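Local coordinates for protein fatty acid synthase 1, isoform A (Drosophila melanogaster, PDB 6FN6) that probably carries out the dehydratase, enoyl reductase and ketoreductase steps of fatty acid synthesis, being the modifying region of a larger multifunctional enzyme, at residues 723-728 / 735-740; 727-732 / 750-755. All coordinates share one frame; numbering follows the deposited sequence.

Interaction 1 of 2, residues 723-728 / 735-740; sequences AAISVA and VFTTVG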
loop_
_atom_site.group_PDB
_atom_site.type_symbol
_atom_site.label_atom_id
_atom_site.label_comp_id
_atom_site.label_asym_id
_atom_site.label_seq_id
_atom_site.Cartn_x
_atom_site.Cartn_y
_atom_site.Cartn_z
ATOM N N ALA A 723 -11.429 -0.321 26.297
ATOM C CA ALA A 723 -10.951 0.990 26.707
ATOM C C ALA A 723 -11.288 2.018 25.637
ATOM O O ALA A 723 -11.656 3.149 25.947
ATOM C CB ALA A 723 -9.456 0.958 26.970
ATOM N N ALA A 724 -11.162 1.617 24.376
ATOM C CA ALA A 724 -11.452 2.504 23.256
ATOM C C ALA A 724 -12.934 2.866 23.195
ATOM O O ALA A 724 -13.288 4.033 23.033
ATOM C CB ALA A 724 -11.016 1.860 21.953
ATOM N N ILE A 725 -13.794 1.859 23.327
ATOM C CA ILE A 725 -15.239 2.065 23.259
ATOM C C ILE A 725 -15.690 3.011 24.368
ATOM O O ILE A 725 -16.507 3.900 24.145
ATOM C CB ILE A 725 -15.994 0.721 23.338
ATOM C CG1 ILE A 725 -15.639 -0.162 22.139
ATOM C CG2 ILE A 725 -17.505 0.952 23.390
ATOM C CD1 ILE A 725 -16.079 -1.610 22.284
ATOM N N SER A 726 -15.157 2.809 25.567
ATOM C CA SER A 726 -15.530 3.618 26.721
ATOM C C SER A 726 -15.189 5.089 26.503
ATOM O O SER A 726 -16.028 5.963 26.703
ATOM C CB SER A 726 -14.831 3.098 27.982
ATOM O OG SER A 726 -15.219 3.838 29.127
ATOM N N VAL A 727 -13.954 5.359 26.096
ATOM C CA VAL A 727 -13.507 6.732 25.893
ATOM C C VAL A 727 -14.261 7.359 24.726
ATOM O O VAL A 727 -14.736 8.490 24.823
ATOM C CB VAL A 727 -11.981 6.796 25.662
ATOM C CG1 VAL A 727 -11.529 8.232 25.433
ATOM C CG2 VAL A 727 -11.240 6.203 26.847
ATOM N N ALA A 728 -14.368 6.625 23.623
ATOM C CA ALA A 728 -15.051 7.126 22.435
ATOM C C ALA A 728 -16.488 7.527 22.758
ATOM O O ALA A 728 -16.903 8.657 22.488
ATOM C CB ALA A 728 -15.030 6.080 21.332
ATOM N N VAL A 735 -20.136 4.736 17.531
ATOM C CA VAL A 735 -19.191 3.633 17.560
ATOM C C VAL A 735 -19.686 2.418 16.784
ATOM O O VAL A 735 -20.816 1.962 16.957
ATOM C CB VAL A 735 -18.863 3.251 19.020
ATOM C CG1 VAL A 735 -18.021 1.990 19.077
ATOM C CG2 VAL A 735 -18.142 4.388 19.715
ATOM N N PHE A 736 -18.812 1.910 15.918
ATOM C CA PHE A 736 -18.987 0.605 15.297
ATOM C C PHE A 736 -17.923 -0.334 15.869
ATOM O O PHE A 736 -16.807 0.096 16.157
ATOM C CB PHE A 736 -18.867 0.700 13.775
ATOM C CG PHE A 736 -19.973 1.486 13.128
ATOM C CD1 PHE A 736 -21.137 0.857 12.714
ATOM C CD2 PHE A 736 -19.852 2.854 12.934
ATOM C CE1 PHE A 736 -22.161 1.580 12.119
ATOM C CE2 PHE A 736 -20.872 3.580 12.341
ATOM C CZ PHE A 736 -22.026 2.942 11.934
ATOM N N THR A 737 -18.267 -1.604 16.061
ATOM C CA THR A 737 -17.296 -2.569 16.569
ATOM C C THR A 737 -17.465 -3.952 15.963
ATOM O O THR A 737 -18.411 -4.213 15.221
ATOM C CB THR A 737 -17.379 -2.716 18.106
ATOM O OG1 THR A 737 -18.683 -3.184 18.479
ATOM C CG2 THR A 737 -17.101 -1.396 18.785
ATOM N N THR A 738 -16.522 -4.829 16.292
ATOM C CA THR A 738 -16.576 -6.222 15.878
ATOM C C THR A 738 -16.222 -7.121 17.062
ATOM O O THR A 738 -15.546 -6.691 17.998
ATOM C CB THR A 738 -15.626 -6.494 14.701
ATOM O OG1 THR A 738 -14.323 -5.978 14.999
ATOM C CG2 THR A 738 -16.154 -5.832 13.435
ATOM N N VAL A 739 -16.683 -8.367 17.018
ATOM C CA VAL A 739 -16.463 -9.313 18.109
ATOM C C VAL A 739 -16.145 -10.699 17.567
ATOM O O VAL A 739 -16.527 -11.044 16.447
ATOM C CB VAL A 739 -17.681 -9.377 19.047
ATOM C CG1 VAL A 739 -17.845 -8.068 19.800
ATOM C CG2 VAL A 739 -18.946 -9.721 18.263
ATOM N N GLY A 740 -15.430 -11.485 18.366
ATOM C CA GLY A 740 -15.012 -12.816 17.962
ATOM C C GLY A 740 -16.048 -13.912 18.139
ATOM O O GLY A 740 -15.917 -14.981 17.547
#
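Val735 opens the contact by sending its CB toward helix 719-731, where its two methyls meet different residues. Val735 CG2 lies 3.9 Å from Ala728 CB, in van der Waals contact. Val735 CG1, anti to the backbone N (chi1 173°), turns instead to the isoleucine one turn back and stands 4.4 Å from Ile725 CG1. Two residues on, Thr737 again faces the helix, and it is the methyl that does the touching: CG2 rests 3.7 Å from Ile725 CD1. A chi1 of 61° sets OG1 between the backbone N and the carbonyl carbon and leaves CG2 beside the N; the threonine and isoleucine side chains cross at about a right angle. Nothing but apolar groups meet here, and no hydrogen bond joins the segments. Helix and strand run antiparallel, at 169°, with their axes 9.8 Å apart. Such packing belongs to a beta-alpha-beta unit: strand 710-713, helix 719-731, strand 734-739 of the Rossmann-type domain of the enoyl reductase. Ile711 and Ile713 of strand 710-713 continue the apolar layer under the helix, helix 689-702 packs on Ala723 and Ala724, and Leu748 of helix 742-751 leans on Ile725.

Interaction 2 of 2, residues 727-732 / 750-755; sequences VALAHG and KRFPKL
The ring of Phe752 meets Leu729 at a slant, with CD1 of the leucine 4.0 Å from ring atom CD1. The two side chains cross at about a right angle. On one face of the ring sits Arg751 CG, 4.2 Å above the plane and displaced toward the rim, while Pro753 CD lies in plane at the edge. Within 727-732, Leu729 alone reaches across, and nearly all of its work falls to a single methyl. With chi2 at 178° its chain is stretched out, carrying CD1 well clear of the helix and into the bend of the facing segment. There the methyl is 4.1 Å from Pro753 CD and 4.4 Å from Leu755 CD1, and it rests 3.7 Å from the carbonyl O of Pro753, a van der Waals neighbour. CD2, the other branch, faces the carbonyl of Lys754 more loosely. Lys754 has positive phi (62°), which fits the turn the chain makes between Pro753 and Leu755 around the leucine tip. Just past Leu729 the helix ends in a Schellman motif: Gly732, with positive phi, is the C-prime residue, and its N makes a weak bond to Leu729 O. The contact thus joins the last turn of helix 719-731 to the loop that follows helix 742-751, in the Rossmann-type alpha/beta domain, near the protein surface.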
loop_
_atom_site.group_PDB
_atom_site.type_symbol
_atom_site.label_atom_id
_atom_site.label_comp_id
_atom_site.label_asym_id
_atom_site.label_seq_id
_atom_site.Cartn_x
_atom_site.Cartn_y
_atom_site.Cartn_z
ATOM N N VAL A 727 -13.954 5.359 26.096
ATOM C CA VAL A 727 -13.507 6.732 25.893
ATOM C C VAL A 727 -14.261 7.359 24.726
ATOM O O VAL A 727 -14.736 8.490 24.823
ATOM C CB VAL A 727 -11.981 6.796 25.662
ATOM C CG1 VAL A 727 -11.529 8.232 25.433
ATOM C CG2 VAL A 727 -11.240 6.203 26.847
ATOM N N ALA A 728 -14.368 6.625 23.623
ATOM C CA ALA A 728 -15.051 7.126 22.435
ATOM C C ALA A 728 -16.488 7.527 22.758
ATOM O O ALA A 728 -16.903 8.657 22.488
ATOM C CB ALA A 728 -15.030 6.080 21.332
ATOM N N LEU A 729 -17.246 6.599 23.335
ATOM C CA LEU A 729 -18.629 6.870 23.704
ATOM C C LEU A 729 -18.702 8.049 24.671
ATOM O O LEU A 729 -19.673 8.807 24.667
ATOM C CB LEU A 729 -19.280 5.635 24.329
ATOM C CG LEU A 729 -19.573 4.457 23.392
ATOM C CD1 LEU A 729 -20.165 3.296 24.174
ATOM C CD2 LEU A 729 -20.503 4.860 22.250
ATOM N N ALA A 730 -17.671 8.199 25.494
ATOM C CA ALA A 730 -17.619 9.292 26.458
ATOM C C ALA A 730 -17.463 10.628 25.740
ATOM O O ALA A 730 -18.025 11.638 26.163
ATOM C CB ALA A 730 -16.482 9.079 27.442
ATOM N N HIS A 731 -16.690 10.631 24.659
ATOM C CA HIS A 731 -16.468 11.846 23.884
ATOM C C HIS A 731 -17.638 12.132 22.938
ATOM O O HIS A 731 -17.722 13.214 22.352
ATOM C CB HIS A 731 -15.160 11.743 23.099
ATOM C CG HIS A 731 -13.948 12.103 23.903
ATOM N ND1 HIS A 731 -13.086 13.114 23.535
ATOM C CD2 HIS A 731 -13.459 11.593 25.058
ATOM C CE1 HIS A 731 -12.116 13.209 24.428
ATOM N NE2 HIS A 731 -12.319 12.298 25.362
ATOM N N GLY A 732 -18.531 11.157 22.786
ATOM C CA GLY A 732 -19.764 11.356 22.046
ATOM C C GLY A 732 -19.748 10.887 20.604
ATOM O O GLY A 732 -20.595 11.291 19.809
ATOM N N LYS A 750 -24.436 -5.433 26.870
ATOM C CA LYS A 750 -24.922 -5.239 28.231
ATOM C C LYS A 750 -24.078 -4.244 29.026
ATOM O O LYS A 750 -24.562 -3.628 29.976
ATOM C CB LYS A 750 -24.946 -6.583 28.967
ATOM C CG LYS A 750 -25.828 -7.638 28.313
ATOM C CD LYS A 750 -25.529 -9.028 28.853
ATOM C CE LYS A 750 -26.363 -10.090 28.153
ATOM N NZ LYS A 750 -25.965 -11.469 28.555
ATOM N N ARG A 751 -22.814 -4.103 28.647
ATOM C CA ARG A 751 -21.866 -3.328 29.442
ATOM C C ARG A 751 -21.851 -1.825 29.136
ATOM O O ARG A 751 -21.475 -1.031 30.002
ATOM C CB ARG A 751 -20.456 -3.895 29.265
ATOM C CG ARG A 751 -19.391 -3.124 30.028
ATOM C CD ARG A 751 -18.100 -3.917 30.113
ATOM N NE ARG A 751 -17.053 -3.202 30.841
ATOM C CZ ARG A 751 -16.830 -3.325 32.148
ATOM N NH1 ARG A 751 -17.576 -4.138 32.889
ATOM N NH2 ARG A 751 -15.855 -2.634 32.723
ATOM N N PHE A 752 -22.233 -1.432 27.920
ATOM C CA PHE A 752 -22.044 -0.044 27.480
ATOM C C PHE A 752 -23.316 0.791 27.226
ATOM O O PHE A 752 -24.388 0.238 26.966
ATOM C CB PHE A 752 -21.206 -0.043 26.203
ATOM C CG PHE A 752 -19.750 -0.290 26.439
ATOM C CD1 PHE A 752 -18.957 0.687 27.014
ATOM C CD2 PHE A 752 -19.173 -1.502 26.100
ATOM C CE1 PHE A 752 -17.614 0.467 27.232
ATOM C CE2 PHE A 752 -17.831 -1.728 26.318
ATOM C CZ PHE A 752 -17.050 -0.744 26.888
ATOM N N PRO A 753 -23.182 2.136 27.310
ATOM C CA PRO A 753 -24.216 3.156 27.080
ATOM C C PRO A 753 -24.517 3.443 25.601
ATOM O O PRO A 753 -23.712 4.088 24.930
ATOM C CB PRO A 753 -23.634 4.404 27.754
ATOM C CG PRO A 753 -22.189 4.213 27.731
ATOM C CD PRO A 753 -21.952 2.748 27.849
ATOM N N LYS A 754 -25.667 2.986 25.115
ATOM C CA LYS A 754 -26.087 3.238 23.738
ATOM C C LYS A 754 -25.126 2.627 22.722
ATOM O O LYS A 754 -24.640 3.317 21.827
ATOM C CB LYS A 754 -26.180 4.748 23.470
ATOM C CG LYS A 754 -26.867 5.112 22.152
ATOM C CD LYS A 754 -27.336 6.564 22.115
ATOM C CE LYS A 754 -26.150 7.528 22.106
ATOM N NZ LYS A 754 -26.558 8.956 21.962
ATOM N N LEU A 755 -24.836 1.339 22.870
ATOM C CA LEU A 755 -24.210 0.578 21.795
ATOM C C LEU A 755 -25.267 -0.145 20.963
ATOM O O LEU A 755 -25.998 -0.988 21.481
ATOM C CB LEU A 755 -23.194 -0.412 22.359
ATOM C CG LEU A 755 -22.021 -0.787 21.448
ATOM C CD1 LEU A 755 -21.237 0.443 20.990
ATOM C CD2 LEU A 755 -21.096 -1.770 22.154
#

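How the interactions relate
Helix 719-731 comes first along the chain and supplies one side of both contacts, which share Val727 and Ala728. Interaction 1 closes the short connection from the helix to strand 734-739, with six residues between its segments. Interaction 2 starts farther down the same helix and closes a wider loop of 17 residues, reaching the chain beyond helix 742-751. Since 735-740 lies inside that wider loop while 723-728 begins before it, the two closures cross; neither nests in the other. They also touch: Val735 CG2 is 3.5 Å from Leu729 CD2, and Phe752 CE1 reaches Ile725 CG2. Together they hold the helix to its sheet and to the loop leaving the next helix.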